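Local atomic coordinates of AvrRpt2 (Erwinia amylovora, PDB entry 6HQZ), a protein that probably cleaves host plant proteins as a type III secreted, papain-like cysteine protease of family C70. Residues V8-E16 with H122-L130; P41-P49 with L141-M149. All coordinates share one frame; numbering follows the deposited sequence.

Contact 1: V8-E16 with H122-L130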
loop_
_atom_site.group_PDB
_atom_site.type_symbol
_atom_site.label_atom_id
_atom_site.label_comp_id
_atom_site.label_asym_id
_atom_site.label_seq_id
_atom_site.Cartn_x
_atom_site.Cartn_y
_atom_site.Cartn_z
ATOM N N VAL A 8 0.329 5.574 -14.275
ATOM C CA VAL A 8 1.267 6.653 -14.306
ATOM C C VAL A 8 1.619 6.945 -15.783
ATOM O O VAL A 8 2.019 6.060 -16.505
ATOM C CB VAL A 8 2.466 6.278 -13.446
ATOM C CG1 VAL A 8 3.385 7.465 -13.369
ATOM C CG2 VAL A 8 1.940 5.922 -12.053
ATOM N N PRO A 9 1.385 8.181 -16.228
ATOM C CA PRO A 9 1.714 8.544 -17.587
ATOM C C PRO A 9 3.227 8.543 -17.803
ATOM O O PRO A 9 4.020 8.754 -16.847
ATOM C CB PRO A 9 1.146 9.954 -17.736
ATOM C CG PRO A 9 1.011 10.501 -16.355
ATOM C CD PRO A 9 0.854 9.323 -15.437
ATOM N N TYR A 10 3.632 8.184 -19.004
ATOM C CA TYR A 10 5.080 8.050 -19.302
ATOM C C TYR A 10 5.500 9.349 -19.984
ATOM O O TYR A 10 4.858 9.749 -20.947
ATOM C CB TYR A 10 5.324 6.842 -20.216
ATOM C CG TYR A 10 6.765 6.811 -20.599
ATOM C CD1 TYR A 10 7.745 6.502 -19.634
ATOM C CD2 TYR A 10 7.171 7.254 -21.838
ATOM C CE1 TYR A 10 9.093 6.531 -19.994
ATOM C CE2 TYR A 10 8.519 7.278 -22.187
ATOM C CZ TYR A 10 9.459 6.915 -21.263
ATOM O OH TYR A 10 10.804 7.023 -21.660
ATOM N N VAL A 11 6.629 9.955 -19.552
ATOM C CA VAL A 11 7.172 11.139 -20.183
ATOM C C VAL A 11 8.684 10.833 -20.395
ATOM O O VAL A 11 9.312 10.386 -19.431
ATOM C CB VAL A 11 6.987 12.406 -19.290
ATOM C CG1 VAL A 11 7.609 13.632 -19.934
ATOM C CG2 VAL A 11 5.484 12.636 -18.972
ATOM N N SER A 12 9.169 10.984 -21.633
ATOM C CA SER A 12 10.596 10.813 -21.960
ATOM C C SER A 12 11.380 12.103 -21.747
ATOM O O SER A 12 10.836 13.209 -21.834
ATOM C CB SER A 12 10.756 10.329 -23.412
ATOM O OG SER A 12 10.244 11.229 -24.370
ATOM N N GLN A 13 12.680 11.973 -21.452
ATOM C CA GLN A 13 13.520 13.159 -21.302
ATOM C C GLN A 13 13.903 13.388 -22.727
ATOM O O GLN A 13 14.132 12.440 -23.496
ATOM C CB GLN A 13 14.747 12.897 -20.408
ATOM C CG GLN A 13 15.774 11.957 -20.981
ATOM C CD GLN A 13 16.902 11.633 -19.958
ATOM O OE1 GLN A 13 16.805 10.685 -19.175
ATOM N NE2 GLN A 13 17.895 12.485 -19.917
ATOM N N GLN A 14 13.960 14.584 -23.183
ATOM C CA GLN A 14 14.310 14.547 -24.593
ATOM C C GLN A 14 15.811 14.733 -24.812
ATOM O O GLN A 14 16.588 13.768 -24.540
ATOM C CB GLN A 14 13.297 15.280 -25.457
ATOM C CG GLN A 14 12.051 14.392 -25.649
ATOM C CD GLN A 14 12.253 13.218 -26.656
ATOM O OE1 GLN A 14 12.695 13.418 -27.806
ATOM N NE2 GLN A 14 11.881 12.020 -26.249
ATOM N N ASN A 15 16.186 15.919 -25.231
ATOM C CA ASN A 15 17.563 16.359 -25.341
ATOM C C ASN A 15 17.598 17.702 -24.625
ATOM O O ASN A 15 18.078 18.690 -25.129
ATOM C CB ASN A 15 17.943 16.502 -26.806
ATOM C CG ASN A 15 17.899 15.181 -27.539
ATOM O OD1 ASN A 15 18.365 14.145 -27.032
ATOM N ND2 ASN A 15 17.344 15.211 -28.748
ATOM N N GLU A 16 17.047 17.669 -23.416
ATOM C CA GLU A 16 16.953 18.809 -22.530
ATOM C C GLU A 16 17.945 18.645 -21.365
ATOM O O GLU A 16 18.234 17.541 -20.935
ATOM C CB GLU A 16 15.517 18.850 -21.969
ATOM C CG GLU A 16 15.205 20.218 -21.388
ATOM C CD GLU A 16 13.845 20.309 -20.701
ATOM O OE1 GLU A 16 13.400 21.458 -20.475
ATOM O OE2 GLU A 16 13.243 19.254 -20.384
ATOM N N HIS A 122 9.225 3.654 -14.756
ATOM C CA HIS A 122 9.298 4.427 -15.975
ATOM C C HIS A 122 10.700 5.066 -15.993
ATOM O O HIS A 122 11.035 5.812 -15.096
ATOM C CB HIS A 122 8.316 5.599 -15.990
ATOM C CG HIS A 122 6.894 5.200 -16.250
ATOM N ND1 HIS A 122 6.556 3.964 -16.763
ATOM C CD2 HIS A 122 5.742 5.883 -16.102
ATOM C CE1 HIS A 122 5.239 3.894 -16.879
ATOM N NE2 HIS A 122 4.725 5.064 -16.534
ATOM N N ASP A 123 11.427 4.844 -17.074
ATOM C CA ASP A 123 12.781 5.402 -17.265
ATOM C C ASP A 123 12.694 6.431 -18.394
ATOM O O ASP A 123 12.430 6.095 -19.550
ATOM C CB ASP A 123 13.735 4.292 -17.624
ATOM C CG ASP A 123 15.204 4.759 -17.671
ATOM O OD1 ASP A 123 15.511 5.776 -18.290
ATOM O OD2 ASP A 123 16.051 4.051 -17.172
ATOM N N PRO A 124 12.889 7.709 -18.073
ATOM C CA PRO A 124 12.746 8.729 -19.045
ATOM C C PRO A 124 13.668 8.577 -20.274
ATOM O O PRO A 124 13.457 9.260 -21.310
ATOM C CB PRO A 124 13.116 10.015 -18.281
ATOM C CG PRO A 124 13.089 9.691 -16.853
ATOM C CD PRO A 124 13.158 8.203 -16.729
ATOM N N GLN A 125 14.700 7.732 -20.179
ATOM C CA GLN A 125 15.555 7.534 -21.313
ATOM C C GLN A 125 15.507 6.170 -21.917
ATOM O O GLN A 125 16.049 5.996 -22.961
ATOM C CB GLN A 125 16.995 7.926 -20.965
ATOM C CG GLN A 125 17.911 8.015 -22.140
ATOM C CD GLN A 125 17.340 8.647 -23.430
ATOM O OE1 GLN A 125 16.948 9.816 -23.423
ATOM N NE2 GLN A 125 17.388 7.906 -24.567
ATOM N N ARG A 126 14.866 5.219 -21.276
ATOM C CA ARG A 126 14.763 3.898 -21.762
ATOM C C ARG A 126 13.375 3.409 -22.040
ATOM O O ARG A 126 13.223 2.558 -22.925
ATOM C CB ARG A 126 15.447 2.953 -20.799
ATOM C CG ARG A 126 16.924 3.156 -20.830
ATOM C CD ARG A 126 17.446 2.456 -22.053
ATOM N NE ARG A 126 18.828 2.153 -21.839
ATOM C CZ ARG A 126 19.766 3.059 -21.923
ATOM N NH1 ARG A 126 19.467 4.305 -22.310
ATOM N NH2 ARG A 126 20.996 2.680 -21.703
ATOM N N GLY A 127 12.361 4.018 -21.418
ATOM C CA GLY A 127 11.000 3.691 -21.743
ATOM C C GLY A 127 10.116 3.380 -20.548
ATOM O O GLY A 127 10.590 3.228 -19.383
ATOM N N PRO A 128 8.802 3.167 -20.824
ATOM C CA PRO A 128 7.886 2.853 -19.757
ATOM C C PRO A 128 7.949 1.413 -19.257
ATOM O O PRO A 128 8.257 0.533 -20.003
ATOM C CB PRO A 128 6.479 3.062 -20.410
ATOM C CG PRO A 128 6.708 2.892 -21.848
ATOM C CD PRO A 128 8.123 3.326 -22.110
ATOM N N ASP A 129 7.513 1.204 -18.022
ATOM C CA ASP A 129 7.194 -0.133 -17.488
ATOM C C ASP A 129 8.373 -1.100 -17.625
ATOM O O ASP A 129 8.205 -2.274 -17.884
ATOM C CB ASP A 129 5.924 -0.701 -18.160
ATOM C CG ASP A 129 4.736 0.170 -17.879
ATOM O OD1 ASP A 129 4.658 0.666 -16.744
ATOM O OD2 ASP A 129 3.919 0.362 -18.765
ATOM N N LEU A 130 9.571 -0.583 -17.435
ATOM C CA LEU A 130 10.735 -1.461 -17.280
ATOM C C LEU A 130 10.683 -2.116 -15.874
ATOM O O LEU A 130 9.982 -1.658 -14.948
ATOM C CB LEU A 130 12.026 -0.701 -17.387
ATOM C CG LEU A 130 12.304 0.181 -18.632
ATOM C CD1 LEU A 130 13.736 0.776 -18.558
ATOM C CD2 LEU A 130 11.995 -0.542 -19.928
#
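The extended segment 8-16 joins the hairpin 122-130 through one backbone bond, from Gln13 N to Pro124 O at 2.8 Å, where Ser12 and Pro124 bring their CA atoms closest. The turn of the hairpin contains a classic beta bulge: Arg126 and Gly127 both face Asp123. The side chain of Asp123 adds an Asx turn by accepting from Gln125 N.

Tyr10 has the largest share of the interface of any residue. Its ring lies under Pro128, whose CD sits over the ring centre, 3.8 Å from the centroid and 3° off the normal. The CD1 edge of the same ring points at a face of His122 in a T-shaped pair, planes at 87° and centroids 5.4 Å apart. The ring reaches across the hairpin because CG stands opposite the backbone N (chi1 175°), and Tyr10 OH gives its proton to Asp123 O at 2.8 Å. That oxygen also accepts from Gly127 N and Arg126 N.

His122 is held in its own ring plane by two bonds. His122 NE2 donates nearly straight to Val8 O at 2.9 Å, approaching from above the carbonyl plane, and ND1 accepts from Asp129 N. Val8 CG1 packs beside CD2 of this imidazole. Further along, Gln13 and Gln125 cross at about a right angle, and Gln13 OE1 lies 3.3 Å from Gln125 CB. Helix 19-27 is touched by Gln13 at Cys20 and by Pro124 at Cys24.

With ND1 accepting and NE2 donating, the His122 ring is probably neutral. The contact thus ties the N-terminal chain, just before helix 19-27, to the sheet of the papain-like protease domain. It does so through main-chain oxygens, one aromatic pair and Pro128 on the Tyr10 face, with no salt bridge between the two segments.

Contact 2: P41-P49 with L141-M149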
loop_
_atom_site.group_PDB
_atom_site.type_symbol
_atom_site.label_atom_id
_atom_site.label_comp_id
_atom_site.label_asym_id
_atom_site.label_seq_id
_atom_site.Cartn_x
_atom_site.Cartn_y
_atom_site.Cartn_z
ATOM N N PRO A 41 24.888 14.097 -10.138
ATOM C CA PRO A 41 25.886 13.664 -9.129
ATOM C C PRO A 41 25.898 14.516 -7.861
ATOM O O PRO A 41 26.019 13.974 -6.768
ATOM C CB PRO A 41 27.234 13.805 -9.841
ATOM C CG PRO A 41 26.926 14.018 -11.285
ATOM C CD PRO A 41 25.492 14.277 -11.484
ATOM N N GLU A 42 25.698 15.808 -8.031
ATOM C CA GLU A 42 25.715 16.727 -6.893
ATOM C C GLU A 42 24.446 16.621 -6.026
ATOM O O GLU A 42 24.474 16.757 -4.783
ATOM C CB GLU A 42 25.993 18.143 -7.392
ATOM C CG GLU A 42 27.403 18.278 -7.994
ATOM C CD GLU A 42 27.578 17.683 -9.401
ATOM O OE1 GLU A 42 26.560 17.534 -10.144
ATOM O OE2 GLU A 42 28.761 17.384 -9.758
ATOM N N LEU A 43 23.339 16.374 -6.707
ATOM C CA LEU A 43 22.070 16.181 -6.070
ATOM C C LEU A 43 22.098 14.867 -5.284
ATOM O O LEU A 43 21.562 14.834 -4.192
ATOM C CB LEU A 43 20.947 16.143 -7.116
ATOM C CG LEU A 43 19.545 15.813 -6.597
ATOM C CD1 LEU A 43 19.156 16.878 -5.612
ATOM C CD2 LEU A 43 18.531 15.670 -7.709
ATOM N N TYR A 44 22.722 13.807 -5.822
ATOM C CA TYR A 44 22.544 12.469 -5.237
ATOM C C TYR A 44 23.741 11.900 -4.539
ATOM O O TYR A 44 23.622 10.908 -3.774
ATOM C CB TYR A 44 22.062 11.486 -6.308
ATOM C CG TYR A 44 20.644 11.693 -6.653
ATOM C CD1 TYR A 44 19.650 11.606 -5.698
ATOM C CD2 TYR A 44 20.266 12.002 -7.945
ATOM C CE1 TYR A 44 18.308 11.835 -6.011
ATOM C CE2 TYR A 44 18.946 12.218 -8.270
ATOM C CZ TYR A 44 17.940 12.132 -7.318
ATOM O OH TYR A 44 16.603 12.372 -7.645
ATOM N N ASP A 45 24.891 12.489 -4.782
ATOM C CA ASP A 45 26.113 11.936 -4.242
ATOM C C ASP A 45 27.103 12.937 -3.662
ATOM O O ASP A 45 28.251 12.578 -3.468
ATOM C CB ASP A 45 26.841 11.117 -5.298
ATOM C CG ASP A 45 27.842 10.136 -4.684
ATOM O OD1 ASP A 45 27.724 9.766 -3.485
ATOM O OD2 ASP A 45 28.788 9.783 -5.393
ATOM N N SER A 46 26.695 14.166 -3.366
ATOM C CA SER A 46 27.673 15.181 -2.875
ATOM C C SER A 46 27.796 15.087 -1.376
ATOM O O SER A 46 26.841 14.737 -0.732
ATOM C CB SER A 46 27.238 16.616 -3.201
ATOM O OG SER A 46 27.696 17.026 -4.472
ATOM N N SER A 47 28.971 15.407 -0.843
ATOM C CA SER A 47 29.155 15.680 0.604
ATOM C C SER A 47 29.939 17.004 0.835
ATOM O O SER A 47 30.369 17.632 -0.119
ATOM C CB SER A 47 29.855 14.510 1.287
ATOM O OG SER A 47 29.680 14.590 2.702
ATOM N N GLY A 48 30.106 17.443 2.083
ATOM C CA GLY A 48 30.704 18.768 2.371
ATOM C C GLY A 48 29.864 19.921 1.796
ATOM O O GLY A 48 28.642 19.802 1.787
ATOM N N PRO A 49 30.498 21.035 1.305
ATOM C CA PRO A 49 29.762 22.258 0.855
ATOM C C PRO A 49 28.851 22.097 -0.356
ATOM O O PRO A 49 27.682 22.455 -0.288
ATOM C CB PRO A 49 30.885 23.264 0.523
ATOM C CG PRO A 49 32.107 22.430 0.333
ATOM C CD PRO A 49 31.956 21.280 1.298
ATOM N N LEU A 141 20.374 2.708 -5.298
ATOM C CA LEU A 141 19.654 3.871 -4.837
ATOM C C LEU A 141 20.576 4.878 -4.188
ATOM O O LEU A 141 21.628 4.499 -3.599
ATOM C CB LEU A 141 18.579 3.462 -3.795
ATOM C CG LEU A 141 17.666 4.555 -3.282
ATOM C CD1 LEU A 141 16.740 5.164 -4.335
ATOM C CD2 LEU A 141 16.817 3.979 -2.146
ATOM N N ALA A 142 20.236 6.146 -4.344
ATOM C CA ALA A 142 21.018 7.230 -3.734
ATOM C C ALA A 142 20.919 7.344 -2.197
ATOM O O ALA A 142 20.611 8.381 -1.705
ATOM C CB ALA A 142 20.625 8.550 -4.374
ATOM N N TRP A 143 21.355 6.320 -1.497
ATOM C CA TRP A 143 21.262 6.228 -0.034
ATOM C C TRP A 143 21.924 7.365 0.700
ATOM O O TRP A 143 21.530 7.686 1.796
ATOM C CB TRP A 143 21.865 4.924 0.436
ATOM C CG TRP A 143 21.121 3.768 0.010
ATOM C CD1 TRP A 143 21.449 2.915 -0.961
ATOM C CD2 TRP A 143 19.880 3.328 0.538
ATOM N NE1 TRP A 143 20.508 1.935 -1.071
ATOM C CE2 TRP A 143 19.514 2.176 -0.174
ATOM C CE3 TRP A 143 19.050 3.783 1.564
ATOM C CZ2 TRP A 143 18.325 1.459 0.092
ATOM C CZ3 TRP A 143 17.883 3.043 1.872
ATOM C CH2 TRP A 143 17.527 1.913 1.111
ATOM N N ARG A 144 22.899 8.014 0.083
ATOM C CA ARG A 144 23.659 9.051 0.728
ATOM C C ARG A 144 22.858 10.295 1.023
ATOM O O ARG A 144 23.250 11.089 1.914
ATOM C CB ARG A 144 24.924 9.438 -0.064
ATOM C CG ARG A 144 25.756 10.515 0.571
ATOM C CD ARG A 144 27.033 10.750 -0.209
ATOM N NE ARG A 144 28.106 10.968 0.712
ATOM C CZ ARG A 144 29.382 10.981 0.347
ATOM N NH1 ARG A 144 29.728 10.799 -0.940
ATOM N NH2 ARG A 144 30.305 11.168 1.271
ATOM N N VAL A 145 21.750 10.480 0.336
ATOM C CA VAL A 145 20.980 11.730 0.499
ATOM C C VAL A 145 19.577 11.399 0.963
ATOM O O VAL A 145 19.005 10.379 0.523
ATOM C CB VAL A 145 20.928 12.608 -0.770
ATOM C CG1 VAL A 145 22.342 13.107 -1.088
ATOM C CG2 VAL A 145 20.310 11.897 -1.967
ATOM N N PRO A 146 19.016 12.220 1.818
ATOM C CA PRO A 146 17.672 11.920 2.314
ATOM C C PRO A 146 16.592 12.061 1.251
ATOM O O PRO A 146 15.490 11.559 1.458
ATOM C CB PRO A 146 17.451 12.967 3.425
ATOM C CG PRO A 146 18.773 13.486 3.717
ATOM C CD PRO A 146 19.599 13.390 2.500
ATOM N N HIS A 147 16.907 12.713 0.136
ATOM C CA HIS A 147 15.917 13.005 -0.917
ATOM C C HIS A 147 16.013 12.042 -2.065
ATOM O O HIS A 147 15.617 12.364 -3.163
ATOM C CB HIS A 147 15.992 14.447 -1.407
ATOM C CG HIS A 147 17.376 14.929 -1.709
ATOM N ND1 HIS A 147 18.170 15.537 -0.766
ATOM C CD2 HIS A 147 18.107 14.891 -2.852
ATOM C CE1 HIS A 147 19.333 15.855 -1.316
ATOM N NE2 HIS A 147 19.331 15.438 -2.572
ATOM N N ALA A 148 16.516 10.848 -1.780
ATOM C CA ALA A 148 16.689 9.793 -2.740
ATOM C C ALA A 148 15.371 9.422 -3.447
ATOM O O ALA A 148 15.414 9.061 -4.630
ATOM C CB ALA A 148 17.335 8.585 -2.085
ATOM N N MET A 149 14.230 9.526 -2.732
ATOM C CA MET A 149 12.939 9.031 -3.213
ATOM C C MET A 149 11.931 10.111 -2.881
ATOM O O MET A 149 11.708 10.383 -1.682
ATOM C CB MET A 149 12.598 7.745 -2.451
ATOM C CG MET A 149 13.407 6.505 -2.948
ATOM S SD MET A 149 13.132 5.140 -1.839
ATOM C CE MET A 149 11.489 4.702 -2.234
HETATM O O HOH W 1 14.704 11.825 -5.839
HETATM O O HOH W 2 23.953 8.439 -2.758
#
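Val145 CG2 and water 1 lie at the edge of the Tyr44 ring, and Ala142 CB approaches Tyr44 CD1 obliquely, at 3.5 Å. One face of this ring has CG of the neighbouring Leu43 over its centre. Water 1 bridges Tyr44 OH and His147 O. The His147 ring has Val145 CB on one face and Leu43 O near its edge. His147 NE2 donates to Leu43 O at 2.8 Å, with the oxygen 19° out of the ring plane. Leu43 CD1 packs on NE2 and CD2 of His147.

The Arg144 guanidinium has Ser47 CB over one face and Asp45 OD1 at its edge. The salt bridge is long, Arg144 NH1 to Asp45 OD1 3.4 Å, and its hydrogen bond weak. The arginine chain runs extended as far as CD (chi1 -180°, chi2 175°) and bends at chi3, bringing NH1 to Asp45 OD1. Water 2 bridges Tyr44 O and Arg144 N.

In the papain-like protease domain, the contact sets helix 40-45 and the chain after it against the loop joining helix 134-140 to strand 149-152. Trp104 and Met106 of strand 104-113 touch Tyr44. Helix 49-65 meets Leu43 through Gln54 and Val58, and its Arg55 bonds His147 ND1.

Contact 1 lies at the surface and contact 2 is largely buried, on opposite sides of the chain's centre. Their centres are about 22 Å apart, and they do not touch. Strand 104-113 links them: Ser107 and Thr110 meet contact 1, while Trp104 and Met106 meet contact 2. Otherwise each has its own helices, 19-27 beside the first and 40-45 with 49-65 at the second, where helix 134-140 also leads in. Both use a tyrosine and a histidine that donates from NE2 to a carbonyl oxygen. In contact 1 the two rings pair directly; in contact 2 a water joins the tyrosine to the histidine backbone, and a long salt bridge lies at the margin.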